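PDB 5YLN: alcohol dehydrogenase, zinc-containing from Streptococcus pneumoniae serotype 2, which probably interconverts alcohols and their aldehydes or ketones with NAD+ as the cofactor, relying on bound zinc. Local coordinates for residues R35-T40 and L144-L149; A187-Q192 and E317-H322; H139-E142 and A148-M151; V86-V91 and E126-P131; A245-G250 and D256-I261. All coordinates share one frame; numbering follows the deposited sequence.

Contact 1 of 5, residues R35-T40 and L144-L149; sequences RIVKTT and LSDEAL
K38 and D146 mark the closest approach of the two backbones, with their CA atoms 7.5 Å apart, so the gap is bridged by side chains alone. Segment 35-40 lies on strand 33-39 and carries a classic beta bulge: V37 and K38 both sit opposite I67, and the helical psi of V37 (-49°) makes the kink. Segment 144-149 is the start of a helix. S145 is its N-cap, taking the amide of A148 on OG and that of L149 on its carbonyl O, which leaves D146 and E147 in the first turn.

The reach across is made by K38. Its CG stands beside the backbone N (chi1 -82°) and the chain runs extended from there, crossing D146 at about a right angle. On the way, K38 CD lies 3.6 Å from D146 CB, so methylenes touch before the charge arrives. The ammonium then serves two carboxylates. K38 NZ bonds to E147 OE1 at 3.1 Å, nearly along the C-O axis of that oxygen, while the bond from K38 NZ to D146 OD2, 3.2 Å, is weak. E147 is brought in by a bend at chi2 (70°). D146 has a stronger partner in K85, which pairs with OD1, so the aspartate lies between two lysines in a partly solvent-exposed network.

Strand 33-39 is joined here to the first turn of helix 146-151. Strand 66-72 pairs with strand 33-39, and its I67 packs under D146 and L149; V150, further along the helix, rests against K38.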
# COMPACT_ATOMS: atom_id res chain seq x y z
N ARG A 35 24.02 -4.53 31.00
CA ARG A 35 25.14 -3.59 30.97
C ARG A 35 25.50 -3.30 29.52
O ARG A 35 25.89 -4.21 28.78
CB ARG A 35 26.36 -4.15 31.71
CG ARG A 35 27.62 -3.34 31.45
CD ARG A 35 28.74 -3.63 32.45
NE ARG A 35 29.09 -5.05 32.53
CZ ARG A 35 29.87 -5.67 31.64
NH1 ARG A 35 30.35 -5.02 30.59
NH2 ARG A 35 30.15 -6.97 31.80
N ILE A 36 25.36 -2.03 29.10
CA ILE A 36 25.64 -1.68 27.72
C ILE A 36 27.14 -1.81 27.46
O ILE A 36 27.96 -1.29 28.22
CB ILE A 36 25.14 -0.26 27.38
CG1 ILE A 36 23.63 -0.12 27.56
CG2 ILE A 36 25.53 0.11 25.97
CD1 ILE A 36 22.82 -1.06 26.70
N VAL A 37 27.49 -2.52 26.39
CA VAL A 37 28.87 -2.61 25.91
C VAL A 37 29.13 -1.59 24.80
O VAL A 37 30.11 -0.86 24.85
CB VAL A 37 29.18 -4.05 25.43
CG1 VAL A 37 30.51 -4.11 24.70
CG2 VAL A 37 29.18 -5.01 26.62
N LYS A 38 28.24 -1.53 23.80
CA LYS A 38 28.40 -0.61 22.67
C LYS A 38 27.03 -0.14 22.21
O LYS A 38 26.05 -0.87 22.27
CB LYS A 38 29.14 -1.26 21.50
CG LYS A 38 30.65 -1.26 21.64
CD LYS A 38 31.30 -2.17 20.61
CE LYS A 38 32.78 -2.34 20.94
NZ LYS A 38 33.53 -2.99 19.84
N THR A 39 26.98 1.10 21.74
CA THR A 39 25.72 1.69 21.30
C THR A 39 26.02 2.59 20.10
O THR A 39 27.16 2.66 19.63
CB THR A 39 25.04 2.44 22.45
OG1 THR A 39 23.70 2.78 22.09
CG2 THR A 39 25.80 3.75 22.84
N THR A 40 24.98 3.26 19.61
CA THR A 40 25.11 4.21 18.50
C THR A 40 24.02 5.30 18.64
O THR A 40 23.25 5.33 19.60
CB THR A 40 25.04 3.45 17.17
OG1 THR A 40 25.29 4.32 16.05
CG2 THR A 40 23.69 2.81 16.98
N LEU A 144 30.19 -12.66 14.45
CA LEU A 144 29.91 -11.31 13.98
C LEU A 144 30.63 -10.28 14.84
O LEU A 144 30.80 -10.45 16.05
CB LEU A 144 28.41 -11.04 13.96
CG LEU A 144 27.58 -11.83 12.94
CD1 LEU A 144 26.13 -11.34 12.90
CD2 LEU A 144 28.22 -11.76 11.55
N SER A 145 31.06 -9.21 14.19
CA SER A 145 31.67 -8.07 14.86
C SER A 145 30.62 -7.26 15.62
O SER A 145 29.45 -7.20 15.25
CB SER A 145 32.37 -7.18 13.84
OG SER A 145 31.41 -6.50 13.05
N ASP A 146 31.08 -6.62 16.71
CA ASP A 146 30.22 -5.75 17.52
C ASP A 146 29.57 -4.67 16.67
O ASP A 146 28.39 -4.37 16.83
CB ASP A 146 31.04 -5.12 18.64
CG ASP A 146 31.40 -6.10 19.76
OD1 ASP A 146 31.06 -7.31 19.68
OD2 ASP A 146 32.01 -5.64 20.75
N GLU A 147 30.33 -4.09 15.73
CA GLU A 147 29.79 -3.02 14.91
C GLU A 147 28.64 -3.52 14.04
O GLU A 147 27.66 -2.80 13.84
CB GLU A 147 30.90 -2.41 14.04
CG GLU A 147 31.95 -1.63 14.82
CD GLU A 147 32.84 -2.52 15.67
OE1 GLU A 147 32.98 -2.23 16.88
OE2 GLU A 147 33.39 -3.52 15.15
N ALA A 148 28.76 -4.74 13.52
CA ALA A 148 27.67 -5.29 12.73
C ALA A 148 26.47 -5.63 13.61
O ALA A 148 25.32 -5.43 13.20
CB ALA A 148 28.13 -6.53 11.97
N LEU A 149 26.71 -6.11 14.83
CA LEU A 149 25.59 -6.47 15.69
C LEU A 149 24.79 -5.24 16.13
O LEU A 149 23.56 -5.30 16.22
CB LEU A 149 26.09 -7.25 16.91
CG LEU A 149 26.61 -8.65 16.56
CD1 LEU A 149 27.42 -9.24 17.73
CD2 LEU A 149 25.43 -9.58 16.14

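Contact 2 of 5, residues A187-Q192 and E317-H322; sequences ALLTAQ and EKLVTH
L189 and L319 meet tip to tip, with L189 CD1 4.1 Å from L319 CD1. Both leucines hold CG beside the backbone N and keep chi2 near 180°; with this shape CD1 of each leucine is the methyl that meets the other. The second branch of L189 serves K318: L189 CD2 lies 3.7 Å from K318 CE. K318 starts from the crowded position, its CG between the backbone N and the carbonyl carbon (chi1 52°), then runs out extended and passes L189 at a slant. The leucine meets K318 at CE, while K318 also makes a cation-pi contact with F215. Beside this, Q192 folds back on its own helix, and Q192 NE2 gives L188 O a nearly straight bond (2.9 Å, 175°) from above the carbonyl plane; the same NE2 also reaches F215 O.

No hydrogen bond crosses the contact, and L189 and L319 are buried. It joins helix 182-191, whose start overlaps a glycine pattern consistent with a Rossmann-type motif, to the 3-10 turn leading into strand 322-325 of the mixed sheet. I314 adds to the cover of L189, and M151 of helix 146-151 packs on L319.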
# COMPACT_ATOMS: atom_id res chain seq x y z
N ALA A 187 19.05 0.00 3.69
CA ALA A 187 18.13 -0.60 2.72
C ALA A 187 18.88 -1.09 1.49
O ALA A 187 18.52 -2.12 0.90
CB ALA A 187 17.07 0.41 2.33
N LEU A 188 19.89 -0.33 1.05
CA LEU A 188 20.70 -0.72 -0.09
C LEU A 188 21.39 -2.06 0.16
O LEU A 188 21.42 -2.93 -0.72
CB LEU A 188 21.73 0.37 -0.37
CG LEU A 188 22.78 0.08 -1.45
CD1 LEU A 188 22.13 -0.18 -2.82
CD2 LEU A 188 23.76 1.26 -1.53
N LEU A 189 21.95 -2.25 1.36
CA LEU A 189 22.64 -3.50 1.66
C LEU A 189 21.68 -4.69 1.66
O LEU A 189 21.99 -5.74 1.10
CB LEU A 189 23.36 -3.42 3.00
CG LEU A 189 24.53 -2.43 3.03
CD1 LEU A 189 25.07 -2.32 4.43
CD2 LEU A 189 25.62 -2.86 2.07
N THR A 190 20.54 -4.54 2.32
CA THR A 190 19.63 -5.68 2.42
C THR A 190 18.82 -5.90 1.16
O THR A 190 18.36 -7.03 0.94
CB THR A 190 18.70 -5.51 3.63
OG1 THR A 190 17.89 -4.33 3.47
CG2 THR A 190 19.52 -5.39 4.91
N ALA A 191 18.64 -4.88 0.31
CA ALA A 191 17.96 -5.11 -0.97
C ALA A 191 18.76 -6.06 -1.84
O ALA A 191 18.19 -6.69 -2.74
CB ALA A 191 17.74 -3.80 -1.74
N GLN A 192 20.08 -6.11 -1.65
CA GLN A 192 20.89 -7.00 -2.46
C GLN A 192 20.71 -8.47 -2.11
O GLN A 192 21.13 -9.33 -2.88
CB GLN A 192 22.36 -6.59 -2.35
CG GLN A 192 22.64 -5.28 -3.04
CD GLN A 192 23.99 -4.65 -2.67
OE1 GLN A 192 25.02 -5.04 -3.20
NE2 GLN A 192 23.97 -3.66 -1.79
N GLU A 317 28.93 -3.93 8.95
CA GLU A 317 29.85 -3.13 9.73
C GLU A 317 30.39 -1.94 8.94
O GLU A 317 30.94 -1.03 9.56
CB GLU A 317 31.01 -3.98 10.25
CG GLU A 317 31.83 -4.70 9.20
CD GLU A 317 31.25 -6.06 8.78
OE1 GLU A 317 32.02 -6.87 8.22
OE2 GLU A 317 30.05 -6.33 9.00
N LYS A 318 30.22 -1.91 7.62
CA LYS A 318 30.68 -0.74 6.88
C LYS A 318 29.76 0.47 7.04
O LYS A 318 30.10 1.55 6.56
CB LYS A 318 30.89 -1.08 5.40
CG LYS A 318 29.74 -1.75 4.68
CD LYS A 318 30.17 -2.23 3.29
CE LYS A 318 29.23 -3.31 2.75
NZ LYS A 318 29.76 -4.00 1.54
N LEU A 319 28.61 0.32 7.70
CA LEU A 319 27.82 1.47 8.13
C LEU A 319 28.50 2.27 9.23
O LEU A 319 28.07 3.40 9.52
CB LEU A 319 26.44 1.00 8.62
CG LEU A 319 25.55 0.53 7.45
CD1 LEU A 319 24.36 -0.27 7.95
CD2 LEU A 319 25.07 1.71 6.60
N VAL A 320 29.53 1.73 9.88
CA VAL A 320 30.14 2.39 11.04
C VAL A 320 31.43 3.07 10.59
O VAL A 320 32.32 2.41 10.04
CB VAL A 320 30.40 1.41 12.19
CG1 VAL A 320 31.21 2.11 13.30
CG2 VAL A 320 29.06 0.88 12.72
N THR A 321 31.53 4.37 10.85
CA THR A 321 32.63 5.19 10.36
C THR A 321 33.43 5.89 11.44
O THR A 321 34.57 6.26 11.18
CB THR A 321 32.10 6.26 9.38
OG1 THR A 321 31.12 7.06 10.05
CG2 THR A 321 31.45 5.60 8.14
N HIS A 322 32.87 6.09 12.64
CA HIS A 322 33.56 6.79 13.71
C HIS A 322 33.30 6.09 15.04
O HIS A 322 32.21 5.57 15.29
CB HIS A 322 33.12 8.24 13.80
CG HIS A 322 33.58 9.08 12.65
ND1 HIS A 322 32.98 9.04 11.41
CD2 HIS A 322 34.59 9.98 12.56
CE1 HIS A 322 33.60 9.89 10.60
NE2 HIS A 322 34.58 10.46 11.27

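Contact 3 of 5, residues H139-E142 and A148-M151; sequences HTPE and ALVM
P141 presents the CD corner of its puckered ring to L149, with P141 CD 4.3 Å from L149 CD2; L306 and E310 of helix 302-310 also touch this ring. The flat group of the segment, the imidazole of H139, stacks with the ring of F80, and its NE2 is hydrogen-bonded to the carbonyl O of N79. That histidine, the last residue of strand 137-139, takes no part in the contact with the helix.

The motif is a strand-loop-helix connection: strand 137-139 ends, the chain passes through T140 and P141, and a few residues later it turns into helix 146-151, whose L149 comes back to lie against the loop. The CA atoms of T140 and L149 are 7.8 Å apart, and the space between them is filled by side chains without any hydrogen bond across.

L149 is the buried member. Its CG stands beside the backbone N (chi1 -69°), and from there the two methyls divide the work, CD2 going to the proline and CD1 to the threonine. I67 of strand 66-72 and L306 also pack against it.

T140 divides its two branches in a similar way. The hydroxyl makes a weak hydrogen bond with the carbonyl O of K85, while the backbones of T140 and K85 are also bonded. The methyl, CG2, packs against the backbone of V86 and L87 in strand 85-88. Across the contact, L149 CD1 sits 3.8 Å from T140 CB and 4.0 Å from T140 CG2.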
# COMPACT_ATOMS: atom_id res chain seq x y z
N HIS A 139 20.69 -13.79 21.68
CA HIS A 139 22.04 -14.27 21.92
C HIS A 139 22.93 -13.93 20.73
O HIS A 139 22.53 -14.10 19.58
CB HIS A 139 22.02 -15.78 22.16
CG HIS A 139 21.43 -16.17 23.49
ND1 HIS A 139 22.09 -15.96 24.68
CD2 HIS A 139 20.25 -16.75 23.80
CE1 HIS A 139 21.34 -16.40 25.67
NE2 HIS A 139 20.22 -16.88 25.17
N THR A 140 24.14 -13.43 21.01
CA THR A 140 24.84 -13.02 19.80
C THR A 140 25.76 -14.13 19.28
O THR A 140 26.45 -14.79 20.06
CB THR A 140 25.67 -11.77 20.04
OG1 THR A 140 26.56 -11.98 21.15
CG2 THR A 140 24.76 -10.57 20.34
N PRO A 141 25.79 -14.34 17.96
CA PRO A 141 26.77 -15.28 17.39
C PRO A 141 28.18 -14.74 17.55
O PRO A 141 28.42 -13.54 17.40
CB PRO A 141 26.37 -15.36 15.91
CG PRO A 141 24.98 -14.79 15.82
CD PRO A 141 24.89 -13.78 16.94
N GLU A 142 29.12 -15.64 17.86
CA GLU A 142 30.51 -15.23 18.04
C GLU A 142 31.20 -14.87 16.73
O GLU A 142 32.31 -14.33 16.76
CB GLU A 142 31.31 -16.33 18.74
CG GLU A 142 30.85 -16.65 20.16
CD GLU A 142 31.84 -17.53 20.92
OE1 GLU A 142 33.06 -17.40 20.66
OE2 GLU A 142 31.40 -18.33 21.77
N ALA A 148 28.76 -4.74 13.52
CA ALA A 148 27.67 -5.29 12.73
C ALA A 148 26.47 -5.63 13.61
O ALA A 148 25.32 -5.43 13.20
CB ALA A 148 28.13 -6.53 11.97
N LEU A 149 26.71 -6.11 14.83
CA LEU A 149 25.59 -6.47 15.69
C LEU A 149 24.79 -5.24 16.13
O LEU A 149 23.56 -5.30 16.22
CB LEU A 149 26.09 -7.25 16.91
CG LEU A 149 26.61 -8.65 16.56
CD1 LEU A 149 27.42 -9.24 17.73
CD2 LEU A 149 25.43 -9.58 16.14
N VAL A 150 25.47 -4.12 16.43
CA VAL A 150 24.73 -2.93 16.84
C VAL A 150 23.80 -2.46 15.72
O VAL A 150 22.72 -1.92 15.99
CB VAL A 150 25.70 -1.82 17.28
CG1 VAL A 150 24.96 -0.48 17.49
CG2 VAL A 150 26.39 -2.22 18.56
N MET A 151 24.20 -2.65 14.47
CA MET A 151 23.36 -2.29 13.33
C MET A 151 22.09 -3.13 13.26
O MET A 151 21.12 -2.71 12.63
CB MET A 151 24.17 -2.41 12.03
CG MET A 151 25.43 -1.51 11.94
SD MET A 151 25.12 0.28 12.11
CE MET A 151 25.40 0.60 13.84

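Contact 4 of 5, residues V86-V91 and E126-P131; sequences VLISCV and EYLRVP
I88 faces L128 and V130 across an apolar interior, with the CA atoms of I88 and V130 8.2 Å apart. Leaving CB, the side chain forks. The short branch, CG2, lies anti to the backbone N and does most of the touching: I88 CG2 is 4.1 Å from L128 CD2, the two side chains meeting tip to tip, and 4.3 Å from V130 CG2. The longer branch runs through CG1, beside the backbone N, to CD1. I88 CD1 ends 4.3 Å from L128 CD2. On strand 33-39, I36 CD1 lies 4.0 Å from I88 CD1. The chi2 of I88, 125°, is away from a staggered value, which may mean some strain in this branch.

L128 and V130 do not pair with the strand of I88. Strand 127-129 lies beside strand 33-39, whereas strand 85-88 lies between 66-72 and 137-139, so the side chains meet across the inside of the curled sheet of the GroES-like domain. V34, M123 and L137 also pack against I88.

The side chain of L128 is about 8 Å from that of the zinc ligand H64. With methyl groups alone meeting and no hydrogen bond across, the contact is purely van der Waals and hydrophobic, consistent with the burial of all three residues.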
# COMPACT_ATOMS: atom_id res chain seq x y z
N VAL A 86 24.51 -10.34 24.59
CA VAL A 86 23.27 -10.31 23.82
C VAL A 86 23.07 -9.00 23.07
O VAL A 86 23.61 -7.95 23.44
CB VAL A 86 22.04 -10.63 24.71
CG1 VAL A 86 22.09 -12.09 25.22
CG2 VAL A 86 21.93 -9.64 25.85
N LEU A 87 22.31 -9.08 21.99
CA LEU A 87 21.81 -7.94 21.25
C LEU A 87 20.45 -7.51 21.79
O LEU A 87 19.61 -8.35 22.14
CB LEU A 87 21.69 -8.27 19.76
CG LEU A 87 20.77 -7.38 18.92
CD1 LEU A 87 21.47 -6.14 18.37
CD2 LEU A 87 20.09 -8.19 17.81
N ILE A 88 20.23 -6.20 21.85
CA ILE A 88 18.97 -5.63 22.30
C ILE A 88 18.30 -4.97 21.11
O ILE A 88 18.85 -4.04 20.50
CB ILE A 88 19.15 -4.62 23.45
CG1 ILE A 88 20.16 -5.15 24.48
CG2 ILE A 88 17.80 -4.34 24.11
CD1 ILE A 88 21.28 -4.20 24.75
N SER A 89 17.10 -5.45 20.77
CA SER A 89 16.30 -4.84 19.73
C SER A 89 15.76 -3.48 20.17
O SER A 89 15.53 -3.24 21.35
CB SER A 89 15.13 -5.78 19.36
OG SER A 89 14.16 -5.11 18.60
N CYS A 90 15.56 -2.59 19.20
CA CYS A 90 14.98 -1.29 19.52
C CYS A 90 13.51 -1.39 19.93
O CYS A 90 12.97 -0.43 20.48
CB CYS A 90 15.13 -0.33 18.34
SG CYS A 90 14.27 -0.82 16.81
N VAL A 91 12.88 -2.54 19.72
CA VAL A 91 11.45 -2.74 19.96
C VAL A 91 11.27 -3.79 21.04
O VAL A 91 11.87 -4.87 20.97
CB VAL A 91 10.74 -3.17 18.66
CG1 VAL A 91 9.39 -3.79 18.97
CG2 VAL A 91 10.60 -1.97 17.71
N GLU A 126 25.07 3.44 30.96
CA GLU A 126 25.87 2.28 31.36
C GLU A 126 25.03 1.01 31.46
O GLU A 126 25.49 -0.07 31.06
CB GLU A 126 26.55 2.53 32.70
CG GLU A 126 27.67 3.55 32.69
CD GLU A 126 28.26 3.76 34.09
OE1 GLU A 126 28.82 2.80 34.64
OE2 GLU A 126 28.13 4.88 34.65
N TYR A 127 23.84 1.12 32.04
CA TYR A 127 22.95 -0.02 32.25
C TYR A 127 21.58 0.32 31.71
O TYR A 127 21.19 1.49 31.64
CB TYR A 127 22.85 -0.42 33.74
CG TYR A 127 24.18 -0.80 34.37
CD1 TYR A 127 25.00 0.16 34.97
CD2 TYR A 127 24.62 -2.11 34.36
CE1 TYR A 127 26.22 -0.20 35.55
CE2 TYR A 127 25.84 -2.48 34.94
CZ TYR A 127 26.63 -1.53 35.52
OH TYR A 127 27.83 -1.94 36.07
N LEU A 128 20.83 -0.72 31.36
CA LEU A 128 19.54 -0.59 30.71
C LEU A 128 18.56 -1.58 31.34
O LEU A 128 18.87 -2.77 31.43
CB LEU A 128 19.67 -0.85 29.21
CG LEU A 128 18.39 -1.03 28.39
CD1 LEU A 128 17.67 0.32 28.25
CD2 LEU A 128 18.71 -1.63 27.03
N ARG A 129 17.40 -1.10 31.75
CA ARG A 129 16.30 -2.01 32.06
C ARG A 129 15.65 -2.44 30.76
O ARG A 129 15.25 -1.59 29.95
CB ARG A 129 15.27 -1.36 32.99
CG ARG A 129 13.96 -2.12 32.95
CD ARG A 129 12.93 -1.60 33.92
NE ARG A 129 11.73 -2.43 33.81
CZ ARG A 129 10.62 -2.07 33.17
NH1 ARG A 129 10.55 -0.86 32.59
NH2 ARG A 129 9.59 -2.91 33.09
N VAL A 130 15.55 -3.74 30.55
CA VAL A 130 14.97 -4.29 29.33
C VAL A 130 13.66 -4.99 29.69
O VAL A 130 13.69 -6.07 30.28
CB VAL A 130 15.94 -5.27 28.65
CG1 VAL A 130 15.31 -5.84 27.39
CG2 VAL A 130 17.24 -4.57 28.38
N PRO A 131 12.50 -4.43 29.34
CA PRO A 131 11.24 -5.17 29.53
C PRO A 131 11.16 -6.35 28.58
O PRO A 131 11.75 -6.34 27.50
CB PRO A 131 10.15 -4.13 29.21
CG PRO A 131 10.88 -2.80 29.02
CD PRO A 131 12.29 -3.16 28.63

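Contact 5 of 5, residues A245-G250 and D256-I261; sequences AIEAVG and DFCQKI
C258 gives up the most surface to this contact, its sulfur lying over the strand between A245 and E247. The SG stands beside the backbone N (chi1 -79°), which aims it at the sheet: C258 SG is 3.8 Å from A245 CB and equally 3.8 Å from E247 CB. The backbones come near as well, with the CA atoms of A245 and C258 5.7 Å apart, a closeness allowed by the small side chains. A245 uses its one methyl twice, since A245 CB also meets I261 CD1 at 4.2 Å, one helical turn further on.

This is a beta-alpha unit of the Rossmann-like domain. Strand 242-247 lies within the six-stranded parallel sheet, between 174-178 and 266-270, and helix 252-261 returns along one face of it; the short axes are 8.6 Å apart and run antiparallel at 175°. I178 and V268, from the flanking strands, touch C258 too.

E247 ends the strand and splits its role. Its CB and CG pack on the sulfur, then a bend at chi2 (-75°) turns the carboxylate of this buried acid back over the loop. There a weak bond from G250 N reaches E247 OE1, and the same E247 OE1 accepts from V249 N at 3.2 Å, the valine amide coming from above the carboxylate plane.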
# COMPACT_ATOMS: atom_id res chain seq x y z
N ALA A 245 10.24 2.10 -4.97
CA ALA A 245 10.86 3.35 -4.56
C ALA A 245 10.88 3.37 -3.04
O ALA A 245 9.82 3.40 -2.40
CB ALA A 245 10.12 4.58 -5.13
N ILE A 246 12.06 3.31 -2.46
CA ILE A 246 12.25 3.31 -1.02
C ILE A 246 12.53 4.75 -0.60
O ILE A 246 13.59 5.30 -0.92
CB ILE A 246 13.39 2.37 -0.61
CG1 ILE A 246 13.09 0.93 -1.05
CG2 ILE A 246 13.66 2.48 0.88
CD1 ILE A 246 14.27 -0.02 -0.91
N GLU A 247 11.57 5.35 0.11
CA GLU A 247 11.67 6.73 0.61
C GLU A 247 12.37 6.69 1.97
O GLU A 247 11.75 6.30 2.97
CB GLU A 247 10.28 7.36 0.71
CG GLU A 247 10.22 8.90 0.68
CD GLU A 247 10.67 9.56 1.99
OE1 GLU A 247 10.93 8.88 3.01
OE2 GLU A 247 10.77 10.80 2.01
N ALA A 248 13.64 7.07 2.02
CA ALA A 248 14.43 7.00 3.24
C ALA A 248 14.86 8.39 3.71
O ALA A 248 15.98 8.56 4.19
CB ALA A 248 15.65 6.10 3.07
N VAL A 249 13.99 9.39 3.59
CA VAL A 249 14.33 10.72 4.08
C VAL A 249 13.21 11.27 4.94
O VAL A 249 13.46 11.81 6.02
CB VAL A 249 14.65 11.69 2.93
CG1 VAL A 249 14.95 13.08 3.49
CG2 VAL A 249 15.85 11.21 2.17
N GLY A 250 11.97 11.15 4.48
CA GLY A 250 10.85 11.57 5.30
C GLY A 250 10.45 13.03 5.17
O GLY A 250 10.01 13.63 6.15
N ASP A 256 7.30 13.11 -2.77
CA ASP A 256 6.79 13.54 -4.06
C ASP A 256 7.62 12.95 -5.20
O ASP A 256 7.06 12.52 -6.22
CB ASP A 256 6.79 15.06 -4.14
CG ASP A 256 6.24 15.55 -5.45
OD1 ASP A 256 5.08 15.21 -5.78
OD2 ASP A 256 6.98 16.26 -6.17
N PHE A 257 8.95 12.93 -5.05
CA PHE A 257 9.82 12.31 -6.04
C PHE A 257 9.45 10.84 -6.26
O PHE A 257 9.31 10.38 -7.40
CB PHE A 257 11.27 12.43 -5.58
CG PHE A 257 12.29 12.12 -6.64
CD1 PHE A 257 12.74 13.11 -7.50
CD2 PHE A 257 12.82 10.85 -6.75
CE1 PHE A 257 13.69 12.81 -8.48
CE2 PHE A 257 13.76 10.55 -7.71
CZ PHE A 257 14.19 11.52 -8.58
N CYS A 258 9.28 10.10 -5.16
CA CYS A 258 8.93 8.68 -5.24
C CYS A 258 7.67 8.46 -6.06
O CYS A 258 7.60 7.51 -6.85
CB CYS A 258 8.75 8.11 -3.84
SG CYS A 258 10.30 7.74 -3.03
N GLN A 259 6.67 9.32 -5.89
CA GLN A 259 5.41 9.05 -6.57
C GLN A 259 5.49 9.42 -8.04
O GLN A 259 4.66 8.96 -8.83
CB GLN A 259 4.24 9.76 -5.85
CG GLN A 259 4.16 11.24 -6.02
CD GLN A 259 2.93 11.83 -5.32
OE1 GLN A 259 1.96 11.11 -5.01
NE2 GLN A 259 2.97 13.14 -5.07
N LYS A 260 6.50 10.18 -8.44
CA LYS A 260 6.71 10.51 -9.84
C LYS A 260 7.48 9.44 -10.62
O LYS A 260 7.44 9.44 -11.86
CB LYS A 260 7.42 11.86 -9.95
CG LYS A 260 6.52 13.01 -9.50
CD LYS A 260 6.96 14.32 -10.11
CE LYS A 260 5.84 15.37 -10.11
NZ LYS A 260 4.99 15.27 -8.89
N ILE A 261 8.19 8.53 -9.95
CA ILE A 261 9.05 7.58 -10.65
C ILE A 261 8.55 6.16 -10.56
O ILE A 261 9.10 5.28 -11.23
CB ILE A 261 10.51 7.66 -10.16
CG1 ILE A 261 10.60 7.32 -8.65
CG2 ILE A 261 11.08 9.02 -10.46
CD1 ILE A 261 12.00 6.83 -8.16

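How the contacts relate
Contacts 1, 3 and 4 gather round the curled mixed sheet, their centres 7 to 13 Å apart. Contacts 1 and 3 share A148 and L149 on helix 146-151, while contact 4 belongs to the same sheet as contact 1, strands 33-39 and 127-129 being neighbours. Along the chain, contact 4 falls between the two segments of contact 1, and contact 5 between those of contact 2. Contact 5 lies in the Rossmann-like sheet, about 31 Å between centres from contacts 1 and 3. Contact 2 bridges the halves: E317 touches A148, and A187 touches I246. Together they span the zinc-binding, presumably catalytic, part and the probable nucleotide-binding part.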